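PDB 3FG2: putative rubredoxin reductase, which probably passes electrons from NADH through its bound FAD to a ferredoxin that serves the cytochrome CYP199A2. Local coordinates for residues V290-N295 against P318-D323. Numbering follows the deposited sequence.
With FAD (flavin-adenine dinucleotide), chain B.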
ATOM      1  N   VAL A 290       3.359  -5.005   6.422  1.00 20.21           N
ATOM      2  CA  VAL A 290       2.793  -5.227   5.101  1.00 21.73           C
ATOM      3  C   VAL A 290       1.946  -4.052   4.648  1.00 23.77           C
ATOM      4  O   VAL A 290       1.124  -3.548   5.409  1.00 24.60           O
ATOM      5  CB  VAL A 290       1.938  -6.508   5.077  1.00 20.50           C
ATOM      6  CG1 VAL A 290       1.282  -6.675   3.716  1.00 16.01           C
ATOM      7  CG2 VAL A 290       2.816  -7.712   5.390  1.00 20.29           C
ATOM      8  N   GLU A 291       2.157  -3.617   3.405  1.00 25.92           N
ATOM      9  CA  GLU A 291       1.411  -2.497   2.840  1.00 27.07           C
ATOM     10  C   GLU A 291       0.363  -2.985   1.856  1.00 25.83           C
ATOM     11  O   GLU A 291       0.654  -3.145   0.674  1.00 27.92           O
ATOM     12  CB  GLU A 291       2.323  -1.539   2.074  1.00 31.02           C
ATOM     13  CG  GLU A 291       3.508  -0.978   2.824  1.00 37.04           C
ATOM     14  CD  GLU A 291       4.334  -0.031   1.951  1.00 39.90           C
ATOM     15  OE1 GLU A 291       5.516   0.191   2.285  1.00 41.62           O
ATOM     16  OE2 GLU A 291       3.802   0.495   0.942  1.00 39.90           O
ATOM     17  N   SER A 292      -0.854  -3.213   2.327  1.00 24.10           N
ATOM     18  CA  SER A 292      -1.914  -3.651   1.438  1.00 23.52           C
ATOM     19  C   SER A 292      -3.262  -3.461   2.121  1.00 22.78           C
ATOM     20  O   SER A 292      -3.351  -3.431   3.346  1.00 21.84           O
ATOM     21  CB  SER A 292      -1.717  -5.121   1.051  1.00 23.28           C
ATOM     22  OG  SER A 292      -1.979  -5.984   2.146  1.00 25.34           O
ATOM     23  N   VAL A 293      -4.308  -3.318   1.319  1.00 22.73           N
ATOM     24  CA  VAL A 293      -5.648  -3.139   1.846  1.00 22.31           C
ATOM     25  C   VAL A 293      -6.018  -4.371   2.640  1.00 22.62           C
ATOM     26  O   VAL A 293      -6.661  -4.289   3.688  1.00 22.36           O
ATOM     27  CB  VAL A 293      -6.659  -2.945   0.705  1.00 21.46           C
ATOM     28  CG1 VAL A 293      -8.071  -2.986   1.247  1.00 17.76           C
ATOM     29  CG2 VAL A 293      -6.381  -1.627   0.002  1.00 20.67           C
ATOM     30  N   GLN A 294      -5.598  -5.522   2.128  1.00 23.96           N
ATOM     31  CA  GLN A 294      -5.868  -6.794   2.779  1.00 23.39           C
ATOM     32  C   GLN A 294      -5.327  -6.759   4.200  1.00 23.53           C
ATOM     33  O   GLN A 294      -6.038  -7.057   5.158  1.00 23.08           O
ATOM     34  CB  GLN A 294      -5.215  -7.929   1.982  1.00 23.10           C
ATOM     35  CG  GLN A 294      -5.099  -9.258   2.715  1.00 21.66           C
ATOM     36  CD  GLN A 294      -3.903  -9.300   3.648  1.00 22.81           C
ATOM     37  OE1 GLN A 294      -2.800  -8.914   3.272  1.00 24.28           O
ATOM     38  NE2 GLN A 294      -4.114  -9.784   4.862  1.00 21.85           N
ATOM     39  N   ASN A 295      -4.063  -6.375   4.329  1.00 22.22           N
ATOM     40  CA  ASN A 295      -3.426  -6.308   5.632  1.00 22.34           C
ATOM     41  C   ASN A 295      -4.105  -5.326   6.579  1.00 23.36           C
ATOM     42  O   ASN A 295      -4.311  -5.625   7.753  1.00 22.48           O
ATOM     43  CB  ASN A 295      -1.958  -5.930   5.468  1.00 21.86           C
ATOM     44  CG  ASN A 295      -1.236  -5.854   6.788  1.00 23.36           C
ATOM     45  OD1 ASN A 295      -0.881  -4.768   7.256  1.00 25.87           O
ATOM     46  ND2 ASN A 295      -1.027  -7.009   7.411  1.00 21.55           N
ATOM     47  N   PRO A 318      -1.772 -12.795   3.352  1.00 24.91           N
ATOM     48  CA  PRO A 318      -1.379 -11.725   2.437  1.00 23.25           C
ATOM     49  C   PRO A 318      -1.618 -11.911   0.940  1.00 23.03           C
ATOM     50  O   PRO A 318      -1.280 -12.943   0.348  1.00 23.51           O
ATOM     51  CB  PRO A 318       0.101 -11.541   2.758  1.00 22.13           C
ATOM     52  CG  PRO A 318       0.538 -12.937   3.016  1.00 25.29           C
ATOM     53  CD  PRO A 318      -0.581 -13.479   3.892  1.00 24.04           C
ATOM     54  N   TRP A 319      -2.214 -10.889   0.339  1.00 21.62           N
ATOM     55  CA  TRP A 319      -2.459 -10.855  -1.094  1.00 21.49           C
ATOM     56  C   TRP A 319      -2.510  -9.392  -1.523  1.00 21.84           C
ATOM     57  O   TRP A 319      -2.944  -8.523  -0.764  1.00 19.00           O
ATOM     58  CB  TRP A 319      -3.748 -11.598  -1.485  1.00 21.82           C
ATOM     59  CG  TRP A 319      -4.980 -11.256  -0.716  1.00 20.66           C
ATOM     60  CD1 TRP A 319      -5.421 -11.849   0.431  1.00 21.77           C
ATOM     61  CD2 TRP A 319      -5.963 -10.277  -1.067  1.00 20.25           C
ATOM     62  NE1 TRP A 319      -6.625 -11.304   0.817  1.00 21.99           N
ATOM     63  CE2 TRP A 319      -6.979 -10.335  -0.084  1.00 21.64           C
ATOM     64  CE3 TRP A 319      -6.086  -9.356  -2.116  1.00 18.37           C
ATOM     65  CZ2 TRP A 319      -8.103  -9.505  -0.119  1.00 21.22           C
ATOM     66  CZ3 TRP A 319      -7.201  -8.535  -2.153  1.00 18.89           C
ATOM     67  CH2 TRP A 319      -8.197  -8.614  -1.157  1.00 20.22           C
ATOM     68  N   PHE A 320      -2.042  -9.125  -2.735  1.00 20.22           N
ATOM     69  CA  PHE A 320      -1.994  -7.767  -3.253  1.00 21.32           C
ATOM     70  C   PHE A 320      -2.447  -7.745  -4.706  1.00 21.70           C
ATOM     71  O   PHE A 320      -2.670  -8.801  -5.314  1.00 24.55           O
ATOM     72  CB  PHE A 320      -0.553  -7.246  -3.194  1.00 22.80           C
ATOM     73  CG  PHE A 320       0.229  -7.716  -1.989  1.00 23.64           C
ATOM     74  CD1 PHE A 320       0.523  -6.840  -0.945  1.00 23.89           C
ATOM     75  CD2 PHE A 320       0.698  -9.031  -1.911  1.00 26.60           C
ATOM     76  CE1 PHE A 320       1.273  -7.260   0.156  1.00 22.81           C
ATOM     77  CE2 PHE A 320       1.452  -9.469  -0.811  1.00 24.39           C
ATOM     78  CZ  PHE A 320       1.738  -8.577   0.223  1.00 24.44           C
ATOM     79  N   TRP A 321      -2.583  -6.544  -5.261  1.00 19.86           N
ATOM     80  CA  TRP A 321      -2.952  -6.404  -6.667  1.00 20.38           C
ATOM     81  C   TRP A 321      -2.481  -5.057  -7.201  1.00 21.61           C
ATOM     82  O   TRP A 321      -2.139  -4.160  -6.433  1.00 20.72           O
ATOM     83  CB  TRP A 321      -4.460  -6.572  -6.863  1.00 19.07           C
ATOM     84  CG  TRP A 321      -5.285  -5.335  -6.639  1.00 20.10           C
ATOM     85  CD1 TRP A 321      -5.622  -4.390  -7.570  1.00 18.20           C
ATOM     86  CD2 TRP A 321      -5.913  -4.939  -5.416  1.00 18.09           C
ATOM     87  NE1 TRP A 321      -6.427  -3.436  -7.001  1.00 20.64           N
ATOM     88  CE2 TRP A 321      -6.622  -3.746  -5.680  1.00 20.35           C
ATOM     89  CE3 TRP A 321      -5.949  -5.477  -4.123  1.00 18.51           C
ATOM     90  CZ2 TRP A 321      -7.364  -3.078  -4.692  1.00 19.12           C
ATOM     91  CZ3 TRP A 321      -6.687  -4.813  -3.140  1.00 18.77           C
ATOM     92  CH2 TRP A 321      -7.383  -3.626  -3.435  1.00 17.44           C
ATOM     93  N   SER A 322      -2.440  -4.935  -8.522  1.00 22.57           N
ATOM     94  CA  SER A 322      -2.000  -3.704  -9.164  1.00 24.04           C
ATOM     95  C   SER A 322      -2.660  -3.636 -10.535  1.00 24.37           C
ATOM     96  O   SER A 322      -2.765  -4.652 -11.227  1.00 24.08           O
ATOM     97  CB  SER A 322      -0.473  -3.710  -9.310  1.00 23.10           C
ATOM     98  OG  SER A 322       0.005  -2.471  -9.798  1.00 21.57           O
ATOM     99  N   ASP A 323      -3.111  -2.444 -10.919  1.00 25.30           N
ATOM    100  CA  ASP A 323      -3.772  -2.249 -12.212  1.00 25.37           C
ATOM    101  C   ASP A 323      -2.912  -1.329 -13.068  1.00 23.75           C
ATOM    102  O   ASP A 323      -2.899  -0.114 -12.863  1.00 25.92           O
ATOM    103  CB  ASP A 323      -5.162  -1.613 -12.017  1.00 27.78           C
ATOM    104  CG  ASP A 323      -6.113  -2.488 -11.198  1.00 29.94           C
ATOM    105  OD1 ASP A 323      -7.248  -2.037 -10.914  1.00 30.13           O
ATOM    106  OD2 ASP A 323      -5.730  -3.620 -10.837  1.00 28.13           O
TER
HETATM  107  PA  FAD B 449      -3.620   4.748   5.301  1.00 26.04           P
HETATM  108  O1A FAD B 449      -2.437   5.446   4.735  1.00 24.05           O
HETATM  109  O2A FAD B 449      -4.685   4.432   4.527  1.00 25.47           O
HETATM  110  O5B FAD B 449      -4.156   5.853   6.225  1.00 24.90           O
HETATM  111  C5B FAD B 449      -3.381   6.501   7.284  1.00 25.89           C
HETATM  112  C4B FAD B 449      -4.244   7.713   7.697  1.00 25.82           C
HETATM  113  O4B FAD B 449      -3.772   8.144   9.030  1.00 24.46           O
HETATM  114  C3B FAD B 449      -4.125   8.955   6.795  1.00 27.30           C
HETATM  115  O3B FAD B 449      -5.320   9.560   6.411  1.00 30.34           O
HETATM  116  C2B FAD B 449      -3.152   9.804   7.563  1.00 27.08           C
HETATM  117  O2B FAD B 449      -3.169  11.147   7.192  1.00 27.50           O
HETATM  118  C1B FAD B 449      -3.652   9.603   8.962  1.00 27.42           C
HETATM  119  N9A FAD B 449      -2.730   9.910  10.059  1.00 28.16           N
HETATM  120  C8A FAD B 449      -1.374   9.707  10.081  1.00 28.21           C
HETATM  121  N7A FAD B 449      -0.811  10.096  11.219  1.00 29.32           N
HETATM  122  C5A FAD B 449      -1.839  10.574  11.979  1.00 29.92           C
HETATM  123  C6A FAD B 449      -1.872  11.153  13.341  1.00 31.86           C
HETATM  124  N6A FAD B 449      -0.817  11.314  14.105  1.00 33.57           N
HETATM  125  N1A FAD B 449      -3.126  11.528  13.779  1.00 32.68           N
HETATM  126  C2A FAD B 449      -4.258  11.378  13.013  1.00 32.09           C
HETATM  127  N3A FAD B 449      -4.313  10.860  11.763  1.00 31.63           N
HETATM  128  C4A FAD B 449      -3.075  10.471  11.286  1.00 29.84           C
HETATM  129  N1  FAD B 449      -3.035  -1.726  -1.695  1.00 20.90           N
HETATM  130  C2  FAD B 449      -3.588  -2.762  -2.325  1.00 21.55           C
HETATM  131  O2  FAD B 449      -3.728  -3.817  -1.783  1.00 21.84           O
HETATM  132  N3  FAD B 449      -4.050  -2.671  -3.679  1.00 21.24           N
HETATM  133  C4  FAD B 449      -3.947  -1.494  -4.400  1.00 23.27           C
HETATM  134  O4  FAD B 449      -4.355  -1.453  -5.547  1.00 25.16           O
HETATM  135  C4X FAD B 449      -3.347  -0.351  -3.720  1.00 22.39           C
HETATM  136  N5  FAD B 449      -3.228   0.831  -4.371  1.00 22.12           N
HETATM  137  C5X FAD B 449      -2.663   1.899  -3.696  1.00 20.30           C
HETATM  138  C6  FAD B 449      -2.559   3.136  -4.392  1.00 19.35           C
HETATM  139  C7  FAD B 449      -2.017   4.258  -3.799  1.00 18.35           C
HETATM  140  C7M FAD B 449      -1.929   5.552  -4.584  1.00 18.38           C
HETATM  141  C8  FAD B 449      -1.530   4.188  -2.416  1.00 18.14           C
HETATM  142  C8M FAD B 449      -0.928   5.377  -1.702  1.00 13.57           C
HETATM  143  C9  FAD B 449      -1.624   2.966  -1.718  1.00 17.70           C
HETATM  144  C9A FAD B 449      -2.187   1.826  -2.341  1.00 20.48           C
HETATM  145  N10 FAD B 449      -2.329   0.537  -1.675  1.00 21.33           N
HETATM  146  C10 FAD B 449      -2.892  -0.525  -2.325  1.00 20.51           C
HETATM  147  C1' FAD B 449      -1.851   0.442  -0.273  1.00 18.76           C
HETATM  148  C2' FAD B 449      -3.013   0.754   0.719  1.00 20.47           C
HETATM  149  O2' FAD B 449      -3.543   2.019   0.392  1.00 21.53           O
HETATM  150  C3' FAD B 449      -2.443   0.735   2.123  1.00 19.73           C
HETATM  151  O3' FAD B 449      -1.943  -0.565   2.416  1.00 19.89           O
HETATM  152  C4' FAD B 449      -3.526   1.100   3.124  1.00 21.07           C
HETATM  153  O4' FAD B 449      -4.056   2.421   2.838  1.00 19.28           O
HETATM  154  C5' FAD B 449      -2.925   1.079   4.508  1.00 21.06           C
HETATM  155  O5' FAD B 449      -4.065   1.506   5.513  1.00 21.57           O
HETATM  156  P   FAD B 449      -3.710   2.306   6.734  1.00 24.67           P
HETATM  157  O1P FAD B 449      -5.095   2.463   7.424  1.00 26.46           O
HETATM  158  O2P FAD B 449      -2.717   1.732   7.527  1.00 25.23           O
HETATM  159  O3P FAD B 449      -3.201   3.625   6.348  1.00 26.60           O
HETATM  160  O   HOH W   1      -4.642  -6.399  -0.679  1.00 11.44           O
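Q294, in the first turn of helix 293-306, lies against the indole of W319 and reaches on to P318. Q294 CB sits 3.6 Å above the W319 plane, over the middle of the ring system. Q294 CG, anti to the backbone N (chi1 165°), follows over the same face and makes a CH-pi contact, 3.5 Å from the centroid of the five-membered ring. The chain then bends at chi2 (-81°), and CD leaves the indole for P318 CA. At the tip the two branches part: Q294 OE1 packs 3.3 Å from P318 CA, whereas NE2 is held within its own helix by D298. R378 adds a cation-pi contact to W319.

The two segments join the FAD-binding region to the C-terminal reductase domain, whose antiparallel sheet has 319-324 as an outer strand, and the flavin lies at this junction. Near the start of the helix, V293 N donates to FAD O2 over 3.2 Å in a nearly straight bond (168°). A water ties the same oxygen to both segments, accepting from Q294 N and donating to W319 O and FAD O2. W321 lays one indole face on the pyrimidine end of the isoalloxazine, with FAD N3 3.1 Å above its plane, while V293 CG2 meets W321 CH2 obliquely. S292 caps the helix, its OG accepting from N295 N. S292 CB packs against F320 CD1 at 3.5 Å, and V290 CG1 touches the neighbouring CE1 of that ring, the valine and phenylalanine side chains crossing at about a right angle.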